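Local coordinates for xenavidin (Xenopus tropicalis, PDB 2UZ2), which binds biotin, as a tetrameric beta-barrel glycoprotein of the avidin family, at residues L97-Q102 and Q106-G111; Q9-W12 and S18-I21; Y54-L57 and P61-G64; V67-A70 and I75-W78. All blocks are in the same frame, centred on the assembly; numbering follows the deposited sequence.

How the contacts relate
From the N terminus the contacts follow in series; none nests in or crosses another. Contact 2 comes first and closes the hairpin of strands 10-14 and 19-25. Contact 3 draws strand 49-55 onto strand 62-68 next to their turn, and contact 4, using the far end of strand 62-68, pairs it with strand 75-84; the two centres lie about 17 Å apart. Contact 1 fastens the end of strand 90-99 to the loop leading into strand 112-121. It touches contact 4, because L97 and R99 pair with V77 and I75. Contacts 2 and 4 are about 14 Å apart between centres but reach the same biotin, while contacts 1, 3 and 4 all meet a second subunit.

Contact 1 (L97-Q102 and Q106-G111); sequences LLRSSQ and QDNWTG
S100 N donates to G111 O at 2.9 Å and 162°, carrying the pairing of strand 90-99 one residue past its end and folding the 3-10 turn that holds Q106 to W109 back against it. R99 supplies the main side-chain grip. Its CG stands opposite the backbone N (chi1 177°) and the chain then bends at CG, which turns the guanidinium toward the turn. Both terminal nitrogens grip one oxygen end-on: R99 NH1 lies 2.9 Å and R99 NH2 2.8 Å from N108 OD1. That oxygen sits in the guanidinium plane, whereas both donors approach it from the same side of the amide plane, about 30° or more out of it. R99 NE bonds back to S100 O at 3.0 Å, so three bonds fix the rotation of the group. G111 CA lies over one guanidinium face, and because G111 has no side chain the flat group can lie this close. On the other flank Q102 bends at CG and reaches across to the turn, its CG 3.5 Å from D107 O. A water donates to both Q102 OE1 and D107 OD2, each at 2.8 Å; D107 also forms a salt bridge with K104. R99 NH2 is held further by Q81 of a second subunit. L98 touches biotin and packs on W109 of a third subunit, consistent with the tryptophan that closes a neighbour's biotin site in avidin. Behind the contact, strand 90-99 runs between strands 75-84 and 112-121.

Contact 2 (Q9-W12 and S18-I21); sequences QGQW and SNLI. With BTN (biotin), chain D.
W12 and L20 form the hydrogen-bonded pair of this antiparallel hairpin: W12 N donates to L20 O at 2.9 Å, and L20 N returns a bond of 2.9 Å to W12 O. Weaker CA-H...O contacts fill the ladder, among them I21 CA to G10 O at 3.3 Å across the adjoining Q11-I21 pair. Side chains pack on both faces. W12 and L20 run alongside each other, with W12 CD1 4.0 Å from L20 CD2; L20 O comes to the edge of the indole, near its plane. On the opposite face the outstretched Q11 chain follows I21 and sets its aliphatic CG 3.8 Å from I21 CG1. Polar side-chain contact is slight, a weak bond from Q11 NE2 to N19 OD1 that is doubtful because N19 has two conformers. Ligand binding belongs to S18, whose OG donates to biotin O3 at 2.7 Å; S18 OG also bonds S38 N, which helps fix the hydroxyl. W12 NE1 is spent on L8 O, and R121 makes a cation-pi contact with the W12 ring. Strand 19-25 continues the barrel to strand 30-36, where L20 meets Y35, while W12 packs inward on L92 of strand 90-99 and F119 of strand 112-121.

Contact 3 (Y54-L57 and P61-G64); sequences YQKL and PTFG
Q55 and F63 face each other as a non-hydrogen-bonded antiparallel pair, their CA atoms 4.0 Å apart. On one side Y54 and G64 exchange two backbone bonds, and on the other K56 N donates to T62 O at 3.0 Å. The Q55 side chain starts with CB against F63 CB, at 3.8 Å, and close to T62 O. CG then stands between the backbone N and the carbonyl carbon (chi1 66°), a crowded position from which the extended chain carries the amide to P61, where NE2 alone makes the approach. This Q55 NE2 lies 3.6 Å from P61 CB and donates to K56 O at 2.8 Å and 164°. The acceptor is close to the amide plane, though the amide nitrogen stands above the plane of the carbonyl; the bond turns the tip back onto the main chain of the next residue. Without the amide, as with an alanine here, K56 O would probably lose this donor and a gap open beside P61. On the reverse side K56 bends at CG, which comes 3.1 Å from T62 OG1. The polar ends of both leave the hairpin: T62 OG1 bonds D73 O of a second subunit, and K56 NZ bonds H68 ND1 and S72 O there. F63 meanwhile turns its ring to L92 and T94 of strand 90-99. Backbone bonds and aliphatic stems thus hold the hairpin together, while its amine and hydroxyl are spent on the subunit interface, where the neighbour's main-chain oxygens and imidazole satisfy them.

Contact 4 (V67-A70 and I75-W78); sequences VHWA and ITVW. With BTN (biotin), chain D.
V67 and T76 pair in antiparallel fashion through one strong bond and one weak one: V67 N to T76 O is 2.8 Å and almost straight at 173°, but T76 N to V67 O stretches to 3.4 Å. The tight side is the face carrying V67, T76 and the two tryptophans. W69 CG stands opposite its carbonyl carbon (chi1 -60°), which folds the indole back over V67 toward T76. Its NE1 donates to T76 OG1 at 2.9 Å, and that oxygen lies within 2° of the ring plane. The indole is sandwiched, V67 CG1 under one face toward the rim and biotin C9 over the other. W69 CZ2 meets W78 CH2 at 3.7 Å, the two side chains crossing at about a right angle, and V67 CG2 presses on W78 CZ3 at 3.3 Å. T76 OG1 also comes 3.1 Å from biotin S1, while W78 CZ2 approaches biotin N1. Replacing W69 by a leucine is likely to leave T76 OG1 without its indole donor and strip one wall from the biotin tail. The other face is looser, H68 being partly exposed: I75 CD1 reaches H68 ND1, the nitrogen engaged by K56 of a second subunit, only at 3.9 Å, crossing obliquely. The H68 ring meets Y54 of that chain. Tryptophans flanking the ligand, with a threonine hydroxyl at its sulfur, are the hallmark of the avidin biotin pocket at the open end of the beta-barrel.

Contact 1 (L97-Q102 and Q106-G111)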
loop_
_atom_site.group_PDB
_atom_site.type_symbol
_atom_site.label_atom_id
_atom_site.label_comp_id
_atom_site.label_asym_id
_atom_site.label_seq_id
_atom_site.Cartn_x
_atom_site.Cartn_y
_atom_site.Cartn_z
ATOM N N LEU B 97 0.111 6.641 3.516
ATOM C CA LEU B 97 -1.180 6.004 3.814
ATOM C C LEU B 97 -2.039 7.080 4.443
ATOM O O LEU B 97 -1.605 7.746 5.389
ATOM C CB LEU B 97 -0.985 4.857 4.829
ATOM C CG LEU B 97 -0.194 3.625 4.372
ATOM C CD1 LEU B 97 0.123 2.688 5.594
ATOM C CD2 LEU B 97 -0.972 2.881 3.251
ATOM N N LEU B 98 -3.258 7.219 3.925
ATOM C CA LEU B 98 -4.247 8.162 4.438
ATOM C C LEU B 98 -5.363 7.375 5.117
ATOM O O LEU B 98 -6.078 6.586 4.479
ATOM C CB LEU B 98 -4.791 8.988 3.272
ATOM C CG LEU B 98 -6.114 9.743 3.429
ATOM C CD1 LEU B 98 -6.109 10.726 4.570
ATOM C CD2 LEU B 98 -6.420 10.441 2.100
ATOM N N ARG B 99 -5.461 7.582 6.427
ATOM C CA ARG B 99 -6.479 6.942 7.238
ATOM C C ARG B 99 -7.685 7.837 7.399
ATOM O O ARG B 99 -7.555 8.956 7.909
ATOM C CB ARG B 99 -5.915 6.594 8.630
ATOM C CG ARG B 99 -6.990 5.984 9.539
ATOM C CD ARG B 99 -7.332 4.558 9.103
ATOM N NE ARG B 99 -8.667 4.161 9.555
ATOM C CZ ARG B 99 -9.052 2.895 9.723
ATOM N NH1 ARG B 99 -8.188 1.906 9.512
ATOM N NH2 ARG B 99 -10.295 2.617 10.096
ATOM N N SER B 100 -8.850 7.345 7.000
ATOM C CA SER B 100 -10.067 8.092 7.307
ATOM C C SER B 100 -10.776 7.490 8.503
ATOM O O SER B 100 -10.646 6.294 8.798
ATOM C CB SER B 100 -10.995 8.180 6.107
ATOM O OG SER B 100 -11.109 6.930 5.465
ATOM N N SER B 101 -11.524 8.334 9.205
ATOM C CA SER B 101 -12.270 7.883 10.345
ATOM C C SER B 101 -13.573 7.178 9.952
ATOM O O SER B 101 -14.496 7.781 9.377
ATOM C CB SER B 101 -12.522 9.072 11.274
ATOM O OG SER B 101 -13.346 8.670 12.331
ATOM N N GLN B 102 -13.625 5.883 10.263
ATOM C CA GLN B 102 -14.787 5.055 10.045
ATOM C C GLN B 102 -15.717 5.006 11.258
ATOM O O GLN B 102 -15.278 5.172 12.414
ATOM C CB GLN B 102 -14.364 3.645 9.629
ATOM C CG GLN B 102 -13.512 3.610 8.347
ATOM C CD GLN B 102 -14.152 4.389 7.217
ATOM O OE1 GLN B 102 -15.324 4.199 6.904
ATOM N NE2 GLN B 102 -13.410 5.332 6.671
ATOM N N GLN B 106 -16.676 -2.764 11.682
ATOM C CA GLN B 106 -16.982 -3.537 10.463
ATOM C C GLN B 106 -16.638 -2.791 9.147
ATOM O O GLN B 106 -16.580 -3.413 8.086
ATOM C CB GLN B 106 -18.423 -4.053 10.467
ATOM C CG GLN B 106 -19.504 -3.017 10.159
ATOM C CD GLN B 106 -20.917 -3.550 10.350
ATOM O OE1 GLN B 106 -21.466 -3.520 11.462
ATOM N NE2 GLN B 106 -21.529 -4.026 9.262
ATOM N N ASP B 107 -16.431 -1.474 9.217
ATOM C CA ASP B 107 -16.104 -0.679 8.027
ATOM C C ASP B 107 -14.613 -0.400 7.963
ATOM O O ASP B 107 -14.148 0.391 7.132
ATOM C CB ASP B 107 -16.835 0.675 8.024
ATOM C CG ASP B 107 -18.345 0.547 7.903
ATOM O OD1 ASP B 107 -18.863 -0.431 7.347
ATOM O OD2 ASP B 107 -19.033 1.470 8.364
ATOM N N ASN B 108 -13.847 -1.033 8.845
ATOM C CA ASN B 108 -12.420 -0.730 8.929
ATOM C C ASN B 108 -11.709 -0.906 7.591
ATOM O O ASN B 108 -10.802 -0.148 7.246
ATOM C CB ASN B 108 -11.723 -1.615 9.951
ATOM C CG ASN B 108 -10.241 -1.264 10.068
ATOM O OD1 ASN B 108 -9.899 -0.170 10.515
ATOM N ND2 ASN B 108 -9.364 -2.171 9.608
ATOM N N TRP B 109 -12.125 -1.947 6.868
ATOM C CA TRP B 109 -11.489 -2.342 5.615
ATOM C C TRP B 109 -11.464 -1.237 4.567
ATOM O O TRP B 109 -10.616 -1.282 3.679
ATOM C CB TRP B 109 -12.237 -3.573 5.046
ATOM C CG TRP B 109 -13.636 -3.290 4.564
ATOM C CD1 TRP B 109 -14.785 -3.314 5.302
ATOM C CD2 TRP B 109 -14.028 -2.979 3.218
ATOM N NE1 TRP B 109 -15.879 -3.023 4.499
ATOM C CE2 TRP B 109 -15.431 -2.795 3.220
ATOM C CE3 TRP B 109 -13.315 -2.777 2.022
ATOM C CZ2 TRP B 109 -16.151 -2.455 2.060
ATOM C CZ3 TRP B 109 -14.052 -2.450 0.841
ATOM C CH2 TRP B 109 -15.440 -2.283 0.887
ATOM N N THR B 110 -12.417 -0.292 4.643
ATOM C CA THR B 110 -12.540 0.836 3.692
ATOM C C THR B 110 -11.697 2.050 4.090
ATOM O O THR B 110 -11.702 3.069 3.404
ATOM C CB THR B 110 -14.002 1.348 3.572
ATOM O OG1 THR B 110 -14.323 2.207 4.672
ATOM C CG2 THR B 110 -14.981 0.221 3.539
ATOM N N GLY B 111 -11.010 1.948 5.217
ATOM C CA GLY B 111 -10.451 3.152 5.844
ATOM C C GLY B 111 -9.066 3.620 5.453
ATOM O O GLY B 111 -8.601 4.638 5.984
HETATM O O HOH W 1 -10.900 5.478 3.269
HETATM O O HOH W 2 -17.753 4.016 8.354
#

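Contact 2 (Q9-W12 and S18-I21)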
loop_
_atom_site.group_PDB
_atom_site.type_symbol
_atom_site.label_atom_id
_atom_site.label_comp_id
_atom_site.label_asym_id
_atom_site.label_seq_id
_atom_site.Cartn_x
_atom_site.Cartn_y
_atom_site.Cartn_z
ATOM N N GLN B 9 15.269 20.094 6.453
ATOM C CA GLN B 9 14.718 21.418 6.819
ATOM C C GLN B 9 14.284 22.231 5.605
ATOM O O GLN B 9 14.918 22.174 4.524
ATOM C CB GLN B 9 15.744 22.281 7.572
ATOM C CG GLN B 9 16.135 21.729 8.887
ATOM C CD GLN B 9 17.431 20.914 8.822
ATOM O OE1 GLN B 9 17.732 20.279 7.811
ATOM N NE2 GLN B 9 18.184 20.923 9.895
ATOM N N GLY B 10 13.242 23.033 5.806
ATOM C CA GLY B 10 12.834 24.006 4.800
ATOM C C GLY B 10 11.575 23.601 4.082
ATOM O O GLY B 10 10.823 22.801 4.583
ATOM N N GLN B 11 11.376 24.186 2.907
ATOM C CA GLN B 11 10.112 24.040 2.198
ATOM C C GLN B 11 10.265 23.123 1.013
ATOM O O GLN B 11 11.278 23.164 0.298
ATOM C CB GLN B 11 9.627 25.401 1.745
ATOM C CG GLN B 11 9.439 26.336 2.906
ATOM C CD GLN B 11 8.425 27.420 2.645
ATOM O OE1 GLN B 11 8.525 28.490 3.254
ATOM N NE2 GLN B 11 7.451 27.169 1.767
ATOM N N TRP B 12 9.255 22.289 0.822
ATOM C CA TRP B 12 9.196 21.344 -0.278
ATOM C C TRP B 12 7.790 21.400 -0.857
ATOM O O TRP B 12 6.840 21.761 -0.163
ATOM C CB TRP B 12 9.405 19.923 0.246
ATOM C CG TRP B 12 10.702 19.710 1.010
ATOM C CD1 TRP B 12 10.926 19.952 2.352
ATOM C CD2 TRP B 12 11.930 19.195 0.483
ATOM N NE1 TRP B 12 12.232 19.622 2.674
ATOM C CE2 TRP B 12 12.859 19.145 1.547
ATOM C CE3 TRP B 12 12.331 18.757 -0.797
ATOM C CZ2 TRP B 12 14.181 18.683 1.373
ATOM C CZ3 TRP B 12 13.656 18.315 -0.968
ATOM C CH2 TRP B 12 14.543 18.271 0.105
ATOM N N SER B 18 1.006 20.757 -2.906
ATOM C CA SER B 18 1.043 20.742 -1.442
ATOM C C SER B 18 2.420 21.166 -0.954
ATOM O O SER B 18 3.410 20.943 -1.641
ATOM C CB SER B 18 0.708 19.360 -0.879
ATOM O OG SER B 18 -0.580 18.984 -1.340
ATOM N N ASN B 19 2.437 21.789 0.213
ATOM C CA ASN B 19 3.636 22.386 0.763
ATOM C C ASN B 19 4.016 21.703 2.077
ATOM O O ASN B 19 3.225 21.705 3.031
ATOM C CB ASN B 19 3.323 23.867 0.967
ATOM C CG ASN B 19 4.452 24.638 1.570
ATOM O OD1 ASN B 19 5.614 24.469 1.182
ATOM N ND2 ASN B 19 4.122 25.541 2.504
ATOM N N LEU B 20 5.230 21.123 2.130
ATOM C CA LEU B 20 5.749 20.453 3.327
ATOM C C LEU B 20 6.816 21.379 3.911
ATOM O O LEU B 20 7.694 21.788 3.177
ATOM C CB LEU B 20 6.358 19.096 2.941
ATOM C CG LEU B 20 7.315 18.464 3.965
ATOM C CD1 LEU B 20 6.559 18.051 5.271
ATOM C CD2 LEU B 20 8.042 17.284 3.304
ATOM N N ILE B 21 6.708 21.732 5.184
ATOM C CA ILE B 21 7.754 22.595 5.802
ATOM C C ILE B 21 8.302 21.844 6.984
ATOM O O ILE B 21 7.561 21.428 7.870
ATOM C CB ILE B 21 7.232 23.988 6.223
ATOM C CG1 ILE B 21 6.676 24.725 5.004
ATOM C CG2 ILE B 21 8.412 24.806 6.897
ATOM C CD1 ILE B 21 6.138 26.129 5.322
HETATM C C11 BTN D . -8.864 14.897 4.695
HETATM O O11 BTN D . -9.549 14.149 5.431
HETATM O O12 BTN D . -9.428 15.410 3.698
HETATM C C10 BTN D . -7.403 15.184 4.993
HETATM C C9 BTN D . -6.652 15.711 3.775
HETATM C C8 BTN D . -5.996 14.561 2.990
HETATM C C7 BTN D . -4.840 15.020 2.118
HETATM C C2 BTN D . -4.171 13.862 1.365
HETATM S S1 BTN D . -3.291 12.896 2.405
HETATM C C6 BTN D . -2.236 12.270 1.048
HETATM C C5 BTN D . -2.232 13.223 -0.134
HETATM N N1 BTN D . -1.014 14.022 -0.299
HETATM C C3 BTN D . -1.298 15.330 -0.211
HETATM O O3 BTN D . -0.475 16.394 -0.621
HETATM N N2 BTN D . -2.520 15.500 0.288
HETATM C C4 BTN D . -3.296 14.274 0.170
#

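Contact 3 (Y54-L57 and P61-G64)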
loop_
_atom_site.group_PDB
_atom_site.type_symbol
_atom_site.label_atom_id
_atom_site.label_comp_id
_atom_site.label_asym_id
_atom_site.label_seq_id
_atom_site.Cartn_x
_atom_site.Cartn_y
_atom_site.Cartn_z
ATOM N N TYR B 54 10.734 11.431 11.993
ATOM C CA TYR B 54 12.185 11.187 12.167
ATOM C C TYR B 54 12.833 10.968 10.838
ATOM O O TYR B 54 12.225 10.357 9.944
ATOM C CB TYR B 54 12.436 9.904 12.917
ATOM C CG TYR B 54 11.991 9.808 14.343
ATOM C CD1 TYR B 54 12.756 10.303 15.393
ATOM C CD2 TYR B 54 10.804 9.130 14.601
ATOM C CE1 TYR B 54 12.298 10.151 16.724
ATOM C CE2 TYR B 54 10.373 8.956 15.822
ATOM C CZ TYR B 54 11.056 9.450 16.868
ATOM O OH TYR B 54 10.523 9.230 18.094
ATOM N N GLN B 55 14.084 11.426 10.746
ATOM C CA GLN B 55 14.968 11.028 9.659
ATOM C C GLN B 55 16.186 10.340 10.208
ATOM O O GLN B 55 16.588 10.610 11.358
ATOM C CB GLN B 55 15.396 12.228 8.807
ATOM C CG GLN B 55 16.283 13.264 9.505
ATOM C CD GLN B 55 17.002 14.194 8.559
ATOM O OE1 GLN B 55 16.709 15.388 8.541
ATOM N NE2 GLN B 55 17.959 13.680 7.776
ATOM N N LYS B 56 16.780 9.503 9.379
ATOM C CA LYS B 56 18.179 9.114 9.592
ATOM C C LYS B 56 19.091 10.275 9.240
ATOM O O LYS B 56 18.799 11.033 8.317
ATOM C CB LYS B 56 18.565 7.931 8.738
ATOM C CG LYS B 56 17.641 6.781 8.866
ATOM C CD LYS B 56 17.673 6.164 10.227
ATOM C CE LYS B 56 16.495 5.296 10.382
ATOM N NZ LYS B 56 16.439 4.425 11.628
ATOM N N LEU B 57 20.197 10.408 9.968
ATOM C CA LEU B 57 21.163 11.484 9.691
ATOM C C LEU B 57 22.352 10.933 8.890
ATOM O O LEU B 57 23.490 11.115 9.222
ATOM C CB LEU B 57 21.560 12.176 11.005
ATOM C CG LEU B 57 20.383 12.988 11.572
ATOM C CD1 LEU B 57 20.672 13.393 13.013
ATOM C CD2 LEU B 57 20.138 14.254 10.748
ATOM N N PRO B 61 19.153 10.138 3.290
ATOM C CA PRO B 61 18.422 9.736 4.479
ATOM C C PRO B 61 17.008 9.212 4.167
ATOM O O PRO B 61 16.274 9.812 3.385
ATOM C CB PRO B 61 18.319 11.047 5.276
ATOM C CG PRO B 61 18.323 12.138 4.235
ATOM C CD PRO B 61 19.346 11.601 3.230
ATOM N N THR B 62 16.621 8.133 4.838
ATOM C CA THR B 62 15.211 7.721 4.926
ATOM C C THR B 62 14.524 8.531 6.014
ATOM O O THR B 62 15.210 9.129 6.870
ATOM C CB THR B 62 15.093 6.243 5.282
ATOM O OG1 THR B 62 15.869 6.004 6.481
ATOM C CG2 THR B 62 15.625 5.405 4.151
ATOM N N PHE B 63 13.196 8.586 5.997
ATOM C CA PHE B 63 12.480 9.393 7.009
ATOM C C PHE B 63 11.029 8.954 7.026
ATOM O O PHE B 63 10.579 8.238 6.112
ATOM C CB PHE B 63 12.535 10.883 6.632
ATOM C CG PHE B 63 12.018 11.154 5.228
ATOM C CD1 PHE B 63 10.665 11.335 4.992
ATOM C CD2 PHE B 63 12.917 11.220 4.171
ATOM C CE1 PHE B 63 10.175 11.567 3.671
ATOM C CE2 PHE B 63 12.458 11.465 2.871
ATOM C CZ PHE B 63 11.102 11.618 2.618
ATOM N N GLY B 64 10.318 9.341 8.071
ATOM C CA GLY B 64 8.867 9.134 8.075
ATOM C C GLY B 64 8.239 10.220 8.903
ATOM O O GLY B 64 8.891 10.769 9.797
#

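Contact 4 (V67-A70 and I75-W78)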
loop_
_atom_site.group_PDB
_atom_site.type_symbol
_atom_site.label_atom_id
_atom_site.label_comp_id
_atom_site.label_asym_id
_atom_site.label_seq_id
_atom_site.Cartn_x
_atom_site.Cartn_y
_atom_site.Cartn_z
ATOM N N VAL B 67 1.027 13.484 9.714
ATOM C CA VAL B 67 0.359 14.778 9.713
ATOM C C VAL B 67 -0.949 14.627 10.453
ATOM O O VAL B 67 -1.722 13.729 10.172
ATOM C CB VAL B 67 0.118 15.320 8.292
ATOM C CG1 VAL B 67 -0.716 16.599 8.340
ATOM C CG2 VAL B 67 1.463 15.638 7.628
ATOM N N HIS B 68 -1.175 15.504 11.422
ATOM C CA HIS B 68 -2.401 15.522 12.238
ATOM C C HIS B 68 -3.334 16.590 11.662
ATOM O O HIS B 68 -3.313 17.732 12.082
ATOM C CB HIS B 68 -1.961 15.838 13.671
ATOM C CG HIS B 68 -3.058 15.878 14.693
ATOM N ND1 HIS B 68 -4.309 15.342 14.504
ATOM C CD2 HIS B 68 -3.043 16.361 15.959
ATOM C CE1 HIS B 68 -5.045 15.552 15.589
ATOM N NE2 HIS B 68 -4.279 16.133 16.500
ATOM N N TRP B 69 -4.147 16.206 10.674
ATOM C CA TRP B 69 -4.928 17.207 9.925
ATOM C C TRP B 69 -5.773 18.003 10.901
ATOM O O TRP B 69 -6.523 17.420 11.696
ATOM C CB TRP B 69 -5.837 16.529 8.884
ATOM C CG TRP B 69 -5.043 15.736 7.898
ATOM C CD1 TRP B 69 -5.003 14.375 7.796
ATOM C CD2 TRP B 69 -4.147 16.249 6.898
ATOM N NE1 TRP B 69 -4.140 13.997 6.781
ATOM C CE2 TRP B 69 -3.594 15.134 6.221
ATOM C CE3 TRP B 69 -3.756 17.547 6.514
ATOM C CZ2 TRP B 69 -2.666 15.264 5.160
ATOM C CZ3 TRP B 69 -2.814 17.683 5.468
ATOM C CH2 TRP B 69 -2.293 16.551 4.798
ATOM N N ALA B 70 -5.712 19.326 10.762
ATOM C CA ALA B 70 -6.387 20.233 11.670
ATOM C C ALA B 70 -7.868 20.426 11.356
ATOM O O ALA B 70 -8.598 21.043 12.144
ATOM C CB ALA B 70 -5.642 21.594 11.667
ATOM N N ILE B 75 -5.854 11.005 9.341
ATOM C CA ILE B 75 -4.416 11.081 9.631
ATOM C C ILE B 75 -3.724 10.587 8.371
ATOM O O ILE B 75 -4.275 9.746 7.653
ATOM C CB ILE B 75 -4.022 10.129 10.792
ATOM C CG1 ILE B 75 -4.584 10.593 12.161
ATOM C CG2 ILE B 75 -2.498 9.931 10.805
ATOM C CD1 ILE B 75 -3.909 11.845 12.757
ATOM N N THR B 76 -2.574 11.163 8.043
ATOM C CA THR B 76 -1.765 10.608 6.944
ATOM C C THR B 76 -0.340 10.427 7.426
ATOM O O THR B 76 0.172 11.280 8.169
ATOM C CB THR B 76 -1.765 11.514 5.712
ATOM O OG1 THR B 76 -3.123 11.766 5.322
ATOM C CG2 THR B 76 -0.990 10.865 4.536
ATOM N N VAL B 77 0.264 9.320 7.008
ATOM C CA VAL B 77 1.695 9.062 7.282
ATOM C C VAL B 77 2.419 8.949 5.956
ATOM O O VAL B 77 1.866 8.437 4.988
ATOM C CB VAL B 77 1.939 7.802 8.166
ATOM C CG1 VAL B 77 1.380 8.025 9.622
ATOM C CG2 VAL B 77 1.324 6.507 7.546
ATOM N N TRP B 78 3.650 9.460 5.924
ATOM C CA TRP B 78 4.529 9.327 4.753
ATOM C C TRP B 78 5.829 8.695 5.186
ATOM O O TRP B 78 6.344 8.973 6.284
ATOM C CB TRP B 78 4.939 10.700 4.216
ATOM C CG TRP B 78 3.924 11.466 3.401
ATOM C CD1 TRP B 78 3.950 11.656 2.046
ATOM C CD2 TRP B 78 2.840 12.266 3.893
ATOM N NE1 TRP B 78 2.952 12.518 1.657
ATOM C CE2 TRP B 78 2.246 12.895 2.770
ATOM C CE3 TRP B 78 2.301 12.501 5.174
ATOM C CZ2 TRP B 78 1.138 13.743 2.885
ATOM C CZ3 TRP B 78 1.210 13.354 5.290
ATOM C CH2 TRP B 78 0.640 13.959 4.174
HETATM C C11 BTN D . -8.864 14.897 4.695
HETATM O O11 BTN D . -9.549 14.149 5.431
HETATM O O12 BTN D . -9.428 15.410 3.698
HETATM C C10 BTN D . -7.403 15.184 4.993
HETATM C C9 BTN D . -6.652 15.711 3.775
HETATM C C8 BTN D . -5.996 14.561 2.990
HETATM C C7 BTN D . -4.840 15.020 2.118
HETATM C C2 BTN D . -4.171 13.862 1.365
HETATM S S1 BTN D . -3.291 12.896 2.405
HETATM C C6 BTN D . -2.236 12.270 1.048
HETATM C C5 BTN D . -2.232 13.223 -0.134
HETATM N N1 BTN D . -1.014 14.022 -0.299
HETATM C C3 BTN D . -1.298 15.330 -0.211
HETATM O O3 BTN D . -0.475 16.394 -0.621
HETATM N N2 BTN D . -2.520 15.500 0.288
HETATM C C4 BTN D . -3.296 14.274 0.170
#